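Local coordinates for twin-arginine translocation pathway signal protein (Burkholderia phytofirmans, PDB 2RJO) that probably serves as a periplasmic sugar-binding protein, holding beta-D-galactopyranose between its two lobes, at residues 69-77 and 143-151; 113-121 and 151-159. All blocks are in the same frame, centred on the assembly; numbering follows the deposited sequence.

Interaction 1: residues 69-77 and 143-151; sequences VDPNDSADA and GGIFSNVPA. With GAL (beta-D-galactopyranose), chain B.
The carboxylate of Asp73 and the amide of Asn148 meet with their planes 75° apart, and the two side chains cross at about a right angle. The amide also lies beside the backbone carbonyl of Asn72, whose own side chain bonds through ND2 to Ser47 OG and through OD1 to Arg13 NE. The Asn148 amide is probably modelled turned over; with it turned back, it may hydrogen-bond to Asn72 O, to Asp73, or to both. Asp73 OD1 also has Ile145 CG2 alongside at 3.8 Å. Its approach to Ser147 OG is too short to trust.

The next residue, Ser74, reaches across. Its OG is anti to the carbonyl carbon (chi1 -52°) and donates a weak hydrogen bond to Ser147 O at 3.3 Å. Val149 CG2 packs against the same hydroxyl, with CG2 and Ser74 OG 3.5 Å apart.

Galactose sits next to this seam. Its O6 donates to Asp70 OD1 at 2.8 Å. Asp70 OD2 is hydrogen-bonded to Tyr20 OH. From the other segment, Pro150 CG touches sugar O4 at 3.4 Å.

Each segment starts at the last residue of a strand, 65-69 in one sheet and 137-143 in the other, and runs into a helix. Such strand-to-helix loops facing each other across a sugar-filled cleft are characteristic of periplasmic binding proteins, consistent with a closed, ligand-bound form.

Interaction 2: residues 113-121 and 151-159; sequences HLSYDGVAY and AIERKAGLD. With GAL (beta-D-galactopyranose), chain B.
Val119 and Glu153 cross at about a right angle where the start of helix 118-132 packs on helix 149-163. Val119 CG2 rests on Glu153 CB at 3.8 Å; it also lies by Glu153 O and, at 4.2 Å, by Ala156 CB. The carboxylate of Glu153 reaches back toward the first turn of the opposing helix. There Gly118 N donates a weak hydrogen bond to Glu153 OE1 at 3.4 Å. A water donates to Tyr116 O at 2.8 Å; its approach to Glu153 OE1 is doubtfully short.

The backbones come very close beside these side chains. Gly118 and Gly157 have no side chains to hold the helices apart. Val119 CA and Gly157 CA are 3.9 Å apart. Two CA-H...O contacts result: Arg154 CA meets Gly118 O at 3.1 Å, and Val119 CA meets Glu153 O.

Beyond CG, Arg154 runs out of the helix interface. Its extended chain carries the guanidinium to galactose. NH1 and NH2 both donate to sugar O3, which lies at the guanidinium edge and in its plane; Arg154 NH1 to galactose O3 is 2.9 Å. Ala204 O and a cation-pi contact with Trp95 also hold the group.

Asp117 caps helix 118-132 through its bond from Ala120 N. The helix dipole may favour this carboxylate and that of Glu153, though repulsion between Asp117 OD1 and Glu153 OE1, 5.3 Å apart, may partly offset the gain. The contact thus relies on close backbone packing and weak bonds, while the guanidinium of Arg154 directs two hydrogen bonds to the sugar.

The centres of interactions 1 and 2 lie about 12 Å apart, and both contacts touch the galactose. Along the chain the order is 69-77, 113-121, 143-151, 151-159, so the segments alternate. Helix 149-163 is common to both, with Ala151 shared; Phe146 O packs on Ile152 CG1 where they meet. Interaction 1 spans the cleft between the loops of two lobes. Interaction 2 packs two helices within one lobe, just after the chain leaves strand 110-115 of the other lobe. A single helix therefore has its start at the cleft seam and its next turns packed against helix 118-132, which begins soon after the chain passes from one lobe to the other, consistent with a hinged sugar-binding protein closed on its ligand.

Interaction 1: residues 69-77 and 143-151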
loop_
_atom_site.group_PDB
_atom_site.type_symbol
_atom_site.label_atom_id
_atom_site.label_comp_id
_atom_site.label_asym_id
_atom_site.label_seq_id
_atom_site.Cartn_x
_atom_site.Cartn_y
_atom_site.Cartn_z
ATOM N N VAL A 69 -11.268 4.086 -0.222
ATOM C CA VAL A 69 -10.760 3.576 1.048
ATOM C C VAL A 69 -9.792 2.395 1.034
ATOM O O VAL A 69 -9.919 1.461 0.239
ATOM C CB VAL A 69 -11.952 3.199 1.973
ATOM C CG1 VAL A 69 -12.826 2.150 1.284
ATOM C CG2 VAL A 69 -11.449 2.671 3.314
ATOM N N ASP A 70 -8.832 2.462 1.949
ATOM C CA ASP A 70 -7.818 1.433 2.165
ATOM C C ASP A 70 -8.281 0.826 3.502
ATOM O O ASP A 70 -7.936 1.334 4.565
ATOM C CB ASP A 70 -6.440 2.096 2.334
ATOM C CG ASP A 70 -5.308 1.093 2.566
ATOM O OD1 ASP A 70 -5.554 -0.006 3.110
ATOM O OD2 ASP A 70 -4.154 1.416 2.215
ATOM N N PRO A 71 -9.095 -0.248 3.460
ATOM C CA PRO A 71 -9.594 -0.897 4.679
ATOM C C PRO A 71 -8.506 -1.286 5.673
ATOM O O PRO A 71 -7.521 -1.922 5.304
ATOM C CB PRO A 71 -10.342 -2.116 4.136
ATOM C CG PRO A 71 -10.876 -1.615 2.844
ATOM C CD PRO A 71 -9.666 -0.900 2.269
ATOM N N ASN A 72 -8.704 -0.891 6.928
ATOM C CA ASN A 72 -7.771 -1.186 8.019
ATOM C C ASN A 72 -7.480 -2.690 8.056
ATOM O O ASN A 72 -6.340 -3.108 8.241
ATOM C CB ASN A 72 -8.378 -0.726 9.348
ATOM C CG ASN A 72 -7.467 -0.973 10.525
ATOM O OD1 ASN A 72 -6.312 -0.536 10.533
ATOM N ND2 ASN A 72 -7.986 -1.670 11.542
ATOM N N ASP A 73 -8.522 -3.491 7.866
ATOM C CA ASP A 73 -8.398 -4.947 7.845
ATOM C C ASP A 73 -9.295 -5.430 6.710
ATOM O O ASP A 73 -10.206 -4.721 6.285
ATOM C CB ASP A 73 -8.855 -5.564 9.182
ATOM C CG ASP A 73 -7.704 -6.217 9.959
ATOM O OD1 ASP A 73 -6.698 -6.610 9.315
ATOM O OD2 ASP A 73 -7.807 -6.357 11.213
ATOM N N SER A 74 -9.038 -6.630 6.216
ATOM C CA SER A 74 -9.833 -7.169 5.120
ATOM C C SER A 74 -11.311 -7.369 5.458
ATOM O O SER A 74 -12.158 -7.348 4.569
ATOM C CB SER A 74 -9.221 -8.486 4.644
ATOM O OG SER A 74 -7.844 -8.289 4.363
ATOM N N ALA A 75 -11.622 -7.553 6.736
ATOM C CA ALA A 75 -13.005 -7.749 7.163
ATOM C C ALA A 75 -13.812 -6.465 7.014
ATOM O O ALA A 75 -14.970 -6.505 6.588
ATOM C CB ALA A 75 -13.046 -8.209 8.613
ATOM N N ASP A 76 -13.197 -5.333 7.366
ATOM C CA ASP A 76 -13.848 -4.026 7.295
ATOM C C ASP A 76 -14.404 -3.697 5.920
ATOM O O ASP A 76 -15.414 -3.016 5.804
ATOM C CB ASP A 76 -12.861 -2.927 7.688
ATOM C CG ASP A 76 -12.334 -3.093 9.093
ATOM O OD1 ASP A 76 -13.163 -3.243 10.011
ATOM O OD2 ASP A 76 -11.096 -3.061 9.280
ATOM N N ALA A 77 -13.724 -4.167 4.882
ATOM C CA ALA A 77 -14.137 -3.909 3.504
ATOM C C ALA A 77 -15.591 -4.243 3.197
ATOM O O ALA A 77 -16.289 -3.444 2.572
ATOM C CB ALA A 77 -13.244 -4.666 2.549
ATOM N N GLY A 143 7.077 -8.052 9.041
ATOM C CA GLY A 143 5.832 -8.099 8.289
ATOM C C GLY A 143 4.764 -7.108 8.712
ATOM O O GLY A 143 4.832 -6.516 9.784
ATOM N N GLY A 144 3.766 -6.926 7.857
ATOM C CA GLY A 144 2.683 -6.004 8.162
ATOM C C GLY A 144 1.562 -6.688 8.920
ATOM O O GLY A 144 1.683 -7.865 9.257
ATOM N N ILE A 145 0.478 -5.960 9.197
ATOM C CA ILE A 145 -0.658 -6.531 9.919
ATOM C C ILE A 145 -0.968 -7.927 9.375
ATOM O O ILE A 145 -1.164 -8.118 8.179
ATOM C CB ILE A 145 -1.905 -5.619 9.805
ATOM C CG1 ILE A 145 -1.614 -4.284 10.497
ATOM C CG2 ILE A 145 -3.125 -6.293 10.441
ATOM C CD1 ILE A 145 -2.679 -3.226 10.292
ATOM N N PHE A 146 -0.975 -8.900 10.273
ATOM C CA PHE A 146 -1.224 -10.299 9.950
ATOM C C PHE A 146 -2.290 -10.578 8.883
ATOM O O PHE A 146 -2.015 -11.234 7.875
ATOM C CB PHE A 146 -1.564 -11.047 11.255
ATOM C CG PHE A 146 -2.172 -12.402 11.050
ATOM C CD1 PHE A 146 -1.512 -13.373 10.301
ATOM C CD2 PHE A 146 -3.411 -12.708 11.613
ATOM C CE1 PHE A 146 -2.088 -14.647 10.114
ATOM C CE2 PHE A 146 -3.996 -13.964 11.438
ATOM C CZ PHE A 146 -3.337 -14.938 10.685
ATOM N N SER A 147 -3.500 -10.080 9.099
ATOM C CA SER A 147 -4.598 -10.332 8.170
ATOM C C SER A 147 -4.661 -9.523 6.867
ATOM O O SER A 147 -5.450 -9.862 5.981
ATOM C CB SER A 147 -5.931 -10.195 8.911
ATOM O OG SER A 147 -6.071 -8.898 9.471
ATOM N N ASN A 148 -3.863 -8.462 6.744
ATOM C CA ASN A 148 -3.858 -7.632 5.525
ATOM C C ASN A 148 -3.419 -8.420 4.288
ATOM O O ASN A 148 -2.440 -9.166 4.330
ATOM C CB ASN A 148 -2.923 -6.429 5.707
ATOM C CG ASN A 148 -3.576 -5.283 6.460
ATOM O OD1 ASN A 148 -4.502 -5.485 7.248
ATOM N ND2 ASN A 148 -3.079 -4.067 6.233
ATOM N N VAL A 149 -4.135 -8.241 3.181
ATOM C CA VAL A 149 -3.806 -8.954 1.954
ATOM C C VAL A 149 -2.383 -8.680 1.447
ATOM O O VAL A 149 -1.701 -9.599 0.996
ATOM C CB VAL A 149 -4.809 -8.633 0.843
ATOM C CG1 VAL A 149 -4.468 -9.412 -0.416
ATOM C CG2 VAL A 149 -6.219 -8.990 1.302
ATOM N N PRO A 150 -1.914 -7.417 1.502
ATOM C CA PRO A 150 -0.547 -7.200 1.011
ATOM C C PRO A 150 0.507 -7.794 1.944
ATOM O O PRO A 150 1.564 -8.238 1.498
ATOM C CB PRO A 150 -0.457 -5.671 0.875
ATOM C CG PRO A 150 -1.421 -5.165 1.903
ATOM C CD PRO A 150 -2.588 -6.134 1.767
ATOM N N ALA A 151 0.210 -7.830 3.238
ATOM C CA ALA A 151 1.141 -8.396 4.213
ATOM C C ALA A 151 1.316 -9.890 3.947
ATOM O O ALA A 151 2.420 -10.427 4.019
ATOM C CB ALA A 151 0.610 -8.185 5.631
HETATM C C1 GAL B . 0.352 0.514 4.629
HETATM C C2 GAL B . 1.549 0.002 3.795
HETATM C C3 GAL B . 1.059 -0.303 2.362
HETATM C C4 GAL B . -0.047 -1.370 2.437
HETATM C C5 GAL B . -1.185 -0.780 3.318
HETATM C C6 GAL B . -2.293 -1.807 3.423
HETATM O O1 GAL B . 0.799 0.784 5.970
HETATM O O2 GAL B . 2.560 1.007 3.743
HETATM O O3 GAL B . 2.135 -0.805 1.572
HETATM O O4 GAL B . 0.481 -2.540 3.059
HETATM O O5 GAL B . -0.696 -0.495 4.670
HETATM O O6 GAL B . -3.320 -1.251 4.221
#

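Interaction 2: residues 113-121 and 151-159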
loop_
_atom_site.group_PDB
_atom_site.type_symbol
_atom_site.label_atom_id
_atom_site.label_comp_id
_atom_site.label_asym_id
_atom_site.label_seq_id
_atom_site.Cartn_x
_atom_site.Cartn_y
_atom_site.Cartn_z
ATOM N N HIS A 113 -11.778 -2.450 -7.001
ATOM C CA HIS A 113 -10.786 -2.814 -6.006
ATOM C C HIS A 113 -9.453 -2.701 -6.738
ATOM O O HIS A 113 -9.300 -3.220 -7.849
ATOM C CB HIS A 113 -10.986 -4.253 -5.528
ATOM C CG HIS A 113 -9.936 -4.716 -4.567
ATOM N ND1 HIS A 113 -9.745 -4.128 -3.334
ATOM C CD2 HIS A 113 -8.991 -5.679 -4.671
ATOM C CE1 HIS A 113 -8.730 -4.707 -2.723
ATOM N NE2 HIS A 113 -8.252 -5.651 -3.514
ATOM N N LEU A 114 -8.502 -1.998 -6.139
ATOM C CA LEU A 114 -7.194 -1.835 -6.756
ATOM C C LEU A 114 -6.141 -2.489 -5.880
ATOM O O LEU A 114 -6.226 -2.451 -4.657
ATOM C CB LEU A 114 -6.854 -0.355 -6.919
ATOM C CG LEU A 114 -7.837 0.507 -7.711
ATOM C CD1 LEU A 114 -7.256 1.903 -7.806
ATOM C CD2 LEU A 114 -8.083 -0.078 -9.097
ATOM N N SER A 115 -5.140 -3.093 -6.505
ATOM C CA SER A 115 -4.098 -3.740 -5.740
ATOM C C SER A 115 -2.897 -4.021 -6.620
ATOM O O SER A 115 -2.885 -3.681 -7.800
ATOM C CB SER A 115 -4.626 -5.046 -5.145
ATOM O OG SER A 115 -3.695 -5.610 -4.237
ATOM N N TYR A 116 -1.878 -4.621 -6.027
ATOM C CA TYR A 116 -0.674 -4.976 -6.752
ATOM C C TYR A 116 -0.344 -6.391 -6.335
ATOM O O TYR A 116 -0.788 -6.851 -5.276
ATOM C CB TYR A 116 0.475 -4.050 -6.377
ATOM C CG TYR A 116 0.281 -2.622 -6.790
ATOM C CD1 TYR A 116 1.000 -2.088 -7.843
ATOM C CD2 TYR A 116 -0.595 -1.788 -6.102
ATOM C CE1 TYR A 116 0.863 -0.750 -8.204
ATOM C CE2 TYR A 116 -0.743 -0.449 -6.448
ATOM C CZ TYR A 116 -0.008 0.065 -7.500
ATOM O OH TYR A 116 -0.126 1.392 -7.846
ATOM N N ASP A 117 0.431 -7.070 -7.170
ATOM C CA ASP A 117 0.850 -8.444 -6.929
ATOM C C ASP A 117 1.933 -8.491 -5.847
ATOM O O ASP A 117 3.129 -8.448 -6.155
ATOM C CB ASP A 117 1.390 -9.032 -8.234
ATOM C CG ASP A 117 1.789 -10.481 -8.103
ATOM O OD1 ASP A 117 1.959 -10.967 -6.961
ATOM O OD2 ASP A 117 1.944 -11.135 -9.157
ATOM N N GLY A 118 1.515 -8.608 -4.589
ATOM C CA GLY A 118 2.466 -8.643 -3.491
ATOM C C GLY A 118 3.402 -9.841 -3.475
ATOM O O GLY A 118 4.507 -9.765 -2.923
ATOM N N VAL A 119 2.967 -10.952 -4.069
ATOM C CA VAL A 119 3.794 -12.150 -4.102
ATOM C C VAL A 119 4.965 -11.929 -5.045
ATOM O O VAL A 119 6.100 -12.307 -4.744
ATOM C CB VAL A 119 2.996 -13.384 -4.597
ATOM C CG1 VAL A 119 3.855 -14.646 -4.479
ATOM C CG2 VAL A 119 1.714 -13.536 -3.787
ATOM N N ALA A 120 4.688 -11.309 -6.188
ATOM C CA ALA A 120 5.723 -11.050 -7.176
ATOM C C ALA A 120 6.735 -10.022 -6.669
ATOM O O ALA A 120 7.936 -10.285 -6.635
ATOM C CB ALA A 120 5.094 -10.574 -8.467
ATOM N N TYR A 121 6.245 -8.854 -6.275
ATOM C CA TYR A 121 7.115 -7.799 -5.785
ATOM C C TYR A 121 7.847 -8.165 -4.501
ATOM O O TYR A 121 8.984 -7.755 -4.307
ATOM C CB TYR A 121 6.319 -6.514 -5.596
ATOM C CG TYR A 121 5.857 -5.934 -6.905
ATOM C CD1 TYR A 121 6.771 -5.432 -7.831
ATOM C CD2 TYR A 121 4.512 -5.919 -7.241
ATOM C CE1 TYR A 121 6.350 -4.929 -9.063
ATOM C CE2 TYR A 121 4.081 -5.420 -8.469
ATOM C CZ TYR A 121 4.999 -4.928 -9.370
ATOM O OH TYR A 121 4.557 -4.425 -10.582
ATOM N N ALA A 151 0.210 -7.830 3.238
ATOM C CA ALA A 151 1.141 -8.396 4.213
ATOM C C ALA A 151 1.316 -9.890 3.947
ATOM O O ALA A 151 2.420 -10.427 4.019
ATOM C CB ALA A 151 0.610 -8.185 5.631
ATOM N N ILE A 152 0.204 -10.546 3.640
ATOM C CA ILE A 152 0.173 -11.972 3.361
ATOM C C ILE A 152 0.874 -12.292 2.041
ATOM O O ILE A 152 1.670 -13.236 1.956
ATOM C CB ILE A 152 -1.302 -12.478 3.296
ATOM C CG1 ILE A 152 -1.948 -12.377 4.673
ATOM C CG2 ILE A 152 -1.361 -13.897 2.783
ATOM C CD1 ILE A 152 -3.443 -12.695 4.663
ATOM N N GLU A 153 0.590 -11.497 1.016
ATOM C CA GLU A 153 1.189 -11.725 -0.289
ATOM C C GLU A 153 2.686 -11.433 -0.325
ATOM O O GLU A 153 3.447 -12.242 -0.830
ATOM C CB GLU A 153 0.463 -10.901 -1.360
ATOM C CG GLU A 153 -1.036 -11.108 -1.360
ATOM C CD GLU A 153 -1.717 -10.559 -2.604
ATOM O OE1 GLU A 153 -1.349 -9.452 -3.059
ATOM O OE2 GLU A 153 -2.635 -11.234 -3.116
ATOM N N ARG A 154 3.108 -10.289 0.211
ATOM C CA ARG A 154 4.531 -9.928 0.220
ATOM C C ARG A 154 5.349 -10.970 1.001
ATOM O O ARG A 154 6.453 -11.347 0.601
ATOM C CB ARG A 154 4.709 -8.532 0.828
ATOM C CG ARG A 154 3.979 -7.450 0.036
ATOM C CD ARG A 154 3.947 -6.094 0.737
ATOM N NE ARG A 154 3.049 -5.175 0.036
ATOM C CZ ARG A 154 2.799 -3.919 0.404
ATOM N NH1 ARG A 154 3.378 -3.397 1.482
ATOM N NH2 ARG A 154 1.958 -3.184 -0.313
ATOM N N LYS A 155 4.788 -11.432 2.111
ATOM C CA LYS A 155 5.437 -12.442 2.930
ATOM C C LYS A 155 5.534 -13.720 2.111
ATOM O O LYS A 155 6.499 -14.486 2.231
ATOM C CB LYS A 155 4.628 -12.723 4.188
ATOM C CG LYS A 155 5.232 -13.807 5.053
ATOM C CD LYS A 155 4.318 -14.153 6.203
ATOM C CE LYS A 155 4.978 -15.166 7.133
ATOM N NZ LYS A 155 4.008 -15.670 8.132
ATOM N N ALA A 156 4.529 -13.947 1.277
ATOM C CA ALA A 156 4.508 -15.127 0.434
ATOM C C ALA A 156 5.612 -14.962 -0.602
ATOM O O ALA A 156 6.272 -15.931 -0.988
ATOM C CB ALA A 156 3.144 -15.262 -0.243
ATOM N N GLY A 157 5.808 -13.722 -1.049
ATOM C CA GLY A 157 6.854 -13.445 -2.013
ATOM C C GLY A 157 8.219 -13.696 -1.391
ATOM O O GLY A 157 9.129 -14.192 -2.062
ATOM N N LEU A 158 8.363 -13.349 -0.109
ATOM C CA LEU A 158 9.621 -13.541 0.614
ATOM C C LEU A 158 9.924 -15.029 0.700
ATOM O O LEU A 158 10.982 -15.483 0.264
ATOM C CB LEU A 158 9.530 -12.971 2.035
ATOM C CG LEU A 158 10.693 -13.273 2.999
ATOM C CD1 LEU A 158 11.996 -12.714 2.433
ATOM C CD2 LEU A 158 10.410 -12.656 4.371
ATOM N N ASP A 159 8.981 -15.787 1.252
ATOM C CA ASP A 159 9.145 -17.231 1.405
ATOM C C ASP A 159 9.515 -17.939 0.105
ATOM O O ASP A 159 10.129 -19.010 0.135
ATOM C CB ASP A 159 7.865 -17.866 1.967
ATOM C CG ASP A 159 7.523 -17.370 3.363
ATOM O OD1 ASP A 159 8.435 -16.910 4.083
ATOM O OD2 ASP A 159 6.337 -17.460 3.750
HETATM C C1 GAL B . 0.352 0.514 4.629
HETATM C C2 GAL B . 1.549 0.002 3.795
HETATM C C3 GAL B . 1.059 -0.303 2.362
HETATM C C4 GAL B . -0.047 -1.370 2.437
HETATM C C5 GAL B . -1.185 -0.780 3.318
HETATM C C6 GAL B . -2.293 -1.807 3.423
HETATM O O1 GAL B . 0.799 0.784 5.970
HETATM O O2 GAL B . 2.560 1.007 3.743
HETATM O O3 GAL B . 2.135 -0.805 1.572
HETATM O O4 GAL B . 0.481 -2.540 3.059
HETATM O O5 GAL B . -0.696 -0.495 4.670
HETATM O O6 GAL B . -3.320 -1.251 4.221
HETATM O O HOH W 1 -0.878 -7.141 -2.491
#